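PDB 4EBG: uncharacterized protein from Staphylococcus aureus subsp. aureus Mu50, which is a secreted protein of unknown function with a cystatin-like fold, belonging to the DUF4467 family. Local coordinates for the interface of chains A and B. Sequence-based numbering; all coordinates share one arbitrary frame. Chains: chain A/B, Uncharacterized protein.

The interface of chains A and B. Residues chain A 13, 16-17, 20, 53, 63, 74, 76; chain B 22-23.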
loop_
_atom_site.group_PDB
_atom_site.type_symbol
_atom_site.label_atom_id
_atom_site.label_comp_id
_atom_site.label_asym_id
_atom_site.label_seq_id
_atom_site.Cartn_x
_atom_site.Cartn_y
_atom_site.Cartn_z
ATOM N N GLN A 13 -3.560 -7.910 -7.509
ATOM C CA GLN A 13 -2.279 -7.247 -7.267
ATOM C C GLN A 13 -2.406 -5.770 -7.597
ATOM O O GLN A 13 -1.920 -4.916 -6.846
ATOM C CB GLN A 13 -1.176 -7.858 -8.134
ATOM C CG GLN A 13 0.142 -7.248 -7.897
ATOM C CD GLN A 13 0.783 -7.697 -6.615
ATOM O OE1 GLN A 13 0.846 -8.886 -6.336
ATOM N NE2 GLN A 13 1.292 -6.738 -5.800
HETATM N N MSE A 16 -4.389 -3.771 -4.932
HETATM C CA MSE A 16 -3.549 -3.510 -3.746
HETATM C C MSE A 16 -2.480 -2.475 -4.053
HETATM O O MSE A 16 -2.190 -1.628 -3.244
HETATM C CB MSE A 16 -2.915 -4.801 -3.223
HETATM C CG MSE A 16 -3.973 -5.766 -2.674
HETATM SE SE MSE A 16 -3.170 -7.253 -1.777
HETATM C CE MSE A 16 -2.449 -8.041 -3.396
ATOM N N ASN A 17 -1.863 -2.591 -5.221
ATOM C CA ASN A 17 -0.794 -1.616 -5.566
ATOM C C ASN A 17 -1.336 -0.205 -5.706
ATOM O O ASN A 17 -0.669 0.752 -5.316
ATOM C CB ASN A 17 -0.068 -1.985 -6.860
ATOM C CG ASN A 17 0.941 -3.100 -6.695
ATOM O OD1 ASN A 17 0.852 -3.889 -5.777
ATOM N ND2 ASN A 17 1.922 -3.163 -7.584
ATOM N N ALA A 20 -1.669 1.002 -2.163
ATOM C CA ALA A 20 -0.339 1.133 -1.631
ATOM C C ALA A 20 0.349 2.386 -2.146
ATOM O O ALA A 20 1.045 3.058 -1.371
ATOM C CB ALA A 20 0.505 -0.129 -1.901
ATOM N N LEU A 53 7.682 -4.194 -8.863
ATOM C CA LEU A 53 6.892 -3.584 -7.782
ATOM C C LEU A 53 7.122 -2.081 -7.667
ATOM O O LEU A 53 6.213 -1.336 -7.315
ATOM C CB LEU A 53 7.170 -4.283 -6.460
ATOM C CG LEU A 53 6.489 -3.803 -5.166
ATOM C CD1 LEU A 53 4.982 -3.887 -5.311
ATOM C CD2 LEU A 53 6.987 -4.557 -3.964
ATOM N N PHE A 63 5.400 -12.721 -5.474
ATOM C CA PHE A 63 4.258 -12.859 -4.633
ATOM C C PHE A 63 3.504 -14.152 -4.969
ATOM O O PHE A 63 3.301 -14.469 -6.150
ATOM C CB PHE A 63 3.275 -11.707 -4.778
ATOM C CG PHE A 63 3.834 -10.393 -4.385
ATOM C CD1 PHE A 63 3.956 -10.032 -3.060
ATOM C CD2 PHE A 63 4.242 -9.517 -5.348
ATOM C CE1 PHE A 63 4.468 -8.801 -2.715
ATOM C CE2 PHE A 63 4.790 -8.260 -4.994
ATOM C CZ PHE A 63 4.877 -7.913 -3.672
ATOM N N ILE A 74 -3.738 -13.235 -1.918
ATOM C CA ILE A 74 -2.317 -13.201 -1.701
ATOM C C ILE A 74 -2.027 -13.947 -0.406
ATOM O O ILE A 74 -2.798 -13.900 0.527
ATOM C CB ILE A 74 -1.799 -11.745 -1.659
ATOM C CG1 ILE A 74 -0.298 -11.709 -1.842
ATOM C CG2 ILE A 74 -2.203 -11.002 -0.368
ATOM C CD1 ILE A 74 0.320 -10.321 -2.143
ATOM N N ARG A 76 1.249 -14.073 1.950
ATOM C CA ARG A 76 2.605 -13.668 2.311
ATOM C C ARG A 76 3.344 -14.666 3.219
ATOM O O ARG A 76 4.504 -14.501 3.480
ATOM C CB ARG A 76 2.602 -12.242 2.921
ATOM C CG ARG A 76 2.202 -11.138 1.896
ATOM C CD ARG A 76 3.015 -11.150 0.584
ATOM N NE ARG A 76 4.456 -11.173 0.735
ATOM C CZ ARG A 76 5.219 -10.125 1.017
ATOM N NH1 ARG A 76 4.693 -8.904 1.158
ATOM N NH2 ARG A 76 6.536 -10.327 1.126
ATOM N N LYS B 22 0.707 -5.622 2.655
ATOM C CA LYS B 22 0.618 -6.910 1.948
ATOM C C LYS B 22 1.609 -6.969 0.811
ATOM O O LYS B 22 2.133 -8.046 0.463
ATOM C CB LYS B 22 -0.810 -7.184 1.450
ATOM C CG LYS B 22 -1.877 -7.231 2.592
ATOM C CD LYS B 22 -3.362 -7.396 2.120
ATOM C CE LYS B 22 -4.368 -7.375 3.293
ATOM N NZ LYS B 22 -5.747 -7.054 2.802
ATOM N N VAL B 23 1.877 -5.819 0.213
ATOM C CA VAL B 23 2.822 -5.808 -0.883
ATOM C C VAL B 23 4.181 -5.220 -0.525
ATOM O O VAL B 23 5.162 -5.479 -1.195
ATOM C CB VAL B 23 2.232 -5.183 -2.169
ATOM C CG1 VAL B 23 0.913 -5.897 -2.578
ATOM C CG2 VAL B 23 2.018 -3.708 -1.968
#
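The C-terminal end of helix 3-23 of chain B, with B:Lys22 and B:Val23, enters a groove of chain A. The groove is lined by helix 3-23, strands 61-68 and 71-74, and the loops carrying A:Leu53 and A:Arg76. The CG1 methyl of B:Val23 lies beside the backbone N, anti to the carbonyl carbon (chi1 -55°), and points at the helix of chain A. There B:Val23 CG1 lies 3.4 Å from the amide nitrogen NE2 of A:Gln13. It also packs near CB of A:Met16. The other methyl, B:Val23 CG2, sits 3.9 Å from CB of A:Ala20. A hydrogen bond of 2.9 Å from A:Gln13 NE2 to A:Asn17 OD1 ties the two amides together beside the valine methyls. A:Asn17 OD1 lies 3.8 Å from B:Val23 CG1. The bond helps to orient the A:Gln13 amide and gives its N-H a polar partner beside the apolar methyl. On the opposite side, the carbonyl O of B:Val23 meets the ring edge of A:Phe63, 3.5 Å from CZ. A:Leu53 CD2 also approaches this oxygen.

The polar tie of B:Lys22 runs through its backbone carbonyl. A:Arg76 NH1 donates to B:Lys22 O at 2.8 Å, with 159° at the hydrogen. The oxygen lies near the guanidinium plane, but the donor stands above the carbonyl plane. A:Ile74 CD1 comes within 3.9 Å of B:Lys22 O. CE1 of A:Phe63 lies over one guanidinium face near its rim. The extended lysine chain crosses the selenomethionine A:Met16 at about a right angle, with B:Lys22 CD 3.9 Å from A:Met16 SE.

The interface is two-fold symmetric. This reciprocal insertion may stabilise a dimer, although the structure alone does not establish one in solution. Within each cystatin-like fold, the groove lies between the long N-terminal helix and the sheet.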